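Putative metalloprotease II (Bacteroides fragilis, PDB 4ON1) is probably a secreted zinc-dependent endopeptidase related to fragilysin, thought to cleave peptide bonds with the help of its bound zinc ion. Local coordinates at residues A[57-61]-A[75-79]. Sequence-based numbering, arbitrary orientation.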
loop_
_atom_site.group_PDB
_atom_site.type_symbol
_atom_site.label_atom_id
_atom_site.label_comp_id
_atom_site.label_asym_id
_atom_site.label_seq_id
_atom_site.Cartn_x
_atom_site.Cartn_y
_atom_site.Cartn_z
ATOM N N SER A 57 -19.528 6.410 6.769
ATOM C CA SER A 57 -19.205 5.726 8.008
ATOM C C SER A 57 -17.907 4.955 7.819
ATOM O O SER A 57 -17.651 4.439 6.738
ATOM C CB SER A 57 -20.344 4.799 8.430
ATOM O OG SER A 57 -20.321 3.604 7.677
ATOM N N ILE A 58 -17.078 4.891 8.857
ATOM C CA ILE A 58 -15.869 4.071 8.799
ATOM C C ILE A 58 -15.631 3.380 10.134
ATOM O O ILE A 58 -16.194 3.777 11.157
ATOM C CB ILE A 58 -14.597 4.884 8.441
ATOM C CG1 ILE A 58 -14.209 5.822 9.578
ATOM C CG2 ILE A 58 -14.765 5.648 7.138
ATOM C CD1 ILE A 58 -12.899 6.546 9.315
ATOM N N LYS A 59 -14.810 2.333 10.116
ATOM C CA LYS A 59 -14.373 1.718 11.359
ATOM C C LYS A 59 -12.942 1.248 11.222
ATOM O O LYS A 59 -12.412 1.127 10.110
ATOM C CB LYS A 59 -15.264 0.544 11.758
ATOM C CG LYS A 59 -15.214 -0.615 10.803
ATOM C CD LYS A 59 -16.037 -1.789 11.323
ATOM C CE LYS A 59 -17.462 -1.374 11.648
ATOM N NZ LYS A 59 -18.314 -2.537 12.039
ATOM N N ALA A 60 -12.315 0.999 12.365
ATOM C CA ALA A 60 -10.958 0.481 12.395
ATOM C C ALA A 60 -10.909 -0.914 11.785
ATOM O O ALA A 60 -11.845 -1.696 11.937
ATOM C CB ALA A 60 -10.437 0.455 13.822
ATOM N N ILE A 61 -9.817 -1.221 11.097
ATOM C CA ILE A 61 -9.620 -2.546 10.505
ATOM C C ILE A 61 -8.895 -3.455 11.482
ATOM O O ILE A 61 -7.830 -3.100 11.994
ATOM C CB ILE A 61 -8.808 -2.482 9.202
ATOM C CG1 ILE A 61 -9.543 -1.633 8.165
ATOM C CG2 ILE A 61 -8.558 -3.892 8.657
ATOM C CD1 ILE A 61 -8.799 -1.507 6.855
ATOM N N LEU A 75 -5.355 1.376 10.344
ATOM C CA LEU A 75 -6.097 1.430 9.096
ATOM C C LEU A 75 -7.588 1.516 9.391
ATOM O O LEU A 75 -8.060 1.001 10.404
ATOM C CB LEU A 75 -5.799 0.202 8.228
ATOM C CG LEU A 75 -4.347 -0.036 7.811
ATOM C CD1 LEU A 75 -4.234 -1.240 6.877
ATOM C CD2 LEU A 75 -3.792 1.201 7.127
ATOM N N PHE A 76 -8.324 2.169 8.499
ATOM C CA PHE A 76 -9.763 2.326 8.651
ATOM C C PHE A 76 -10.404 2.110 7.297
ATOM O O PHE A 76 -9.762 2.337 6.274
ATOM C CB PHE A 76 -10.122 3.714 9.186
ATOM C CG PHE A 76 -9.388 4.098 10.438
ATOM C CD1 PHE A 76 -9.996 3.958 11.681
ATOM C CD2 PHE A 76 -8.101 4.621 10.373
ATOM C CE1 PHE A 76 -9.330 4.322 12.843
ATOM C CE2 PHE A 76 -7.424 4.986 11.527
ATOM C CZ PHE A 76 -8.040 4.835 12.766
ATOM N N GLU A 77 -11.657 1.666 7.286
ATOM C CA GLU A 77 -12.380 1.496 6.035
ATOM C C GLU A 77 -13.881 1.739 6.179
ATOM O O GLU A 77 -14.459 1.581 7.261
ATOM C CB GLU A 77 -12.145 0.094 5.463
ATOM C CG GLU A 77 -12.783 -1.023 6.271
ATOM C CD GLU A 77 -12.448 -2.404 5.724
ATOM O OE1 GLU A 77 -11.897 -2.491 4.605
ATOM O OE2 GLU A 77 -12.731 -3.404 6.421
ATOM N N GLY A 78 -14.490 2.139 5.068
ATOM C CA GLY A 78 -15.925 2.316 4.951
ATOM C C GLY A 78 -16.669 1.005 5.045
ATOM O O GLY A 78 -16.139 -0.047 4.684
ATOM N N GLN A 79 -17.901 1.067 5.534
ATOM C CA GLN A 79 -18.674 -0.138 5.799
ATOM C C GLN A 79 -19.293 -0.838 4.600
ATOM O O GLN A 79 -19.111 -2.044 4.431
ATOM C CB GLN A 79 -19.775 0.202 6.797
ATOM C CG GLN A 79 -19.228 0.243 8.185
ATOM C CD GLN A 79 -18.234 -0.876 8.393
ATOM O OE1 GLN A 79 -17.031 -0.646 8.464
ATOM N NE2 GLN A 79 -18.738 -2.102 8.496
HETATM O O HOH W 1 -5.840 -1.055 11.905
#
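Lys59 and Glu77 face each other as a hydrogen-bonded pair in an antiparallel beta hairpin, formed by strands 52-68 and 71-78 in the fragilysin-type N-terminal region. Two bonds of equal length join them, Lys59 N to Glu77 O and Glu77 N to Lys59 O, each 3.0 Å. A third, from Ile61 N to Leu75 O, is just as straight at the hydrogen (165°), although its donor stands above the carbonyl plane. The hairpin is a worked example of two faces packed differently: Ile58, Ala60 and Phe76 share the tightly packed one. The Phe76 ring brings its CD1 within 3.7 Å of Ala60 CA, meeting it obliquely, while the CD1 methyl of Ile58 rests 4.0 Å from Phe76 CB. Leu35 of helix 28-35 and Ile38 close over Ile58 and Phe76.

The other face is looser and partly exposed, although Gln225 of helix 217-230 reaches Ile61 and Leu75. With CG1 of Ile61 turned away from its own carbonyl carbon (chi1 -61°), that branch lies across the aliphatic stem of Glu77, 3.8 Å from CG. Further along, the bent chain of Lys59 crosses the poorly ordered Gln79 side chain roughly at right angles, in a placement correspondingly uncertain. Beyond the last direct backbone bond a water continues the ladder: it donates to Ile61 O and accepts from Leu75 N, each at 2.9 Å.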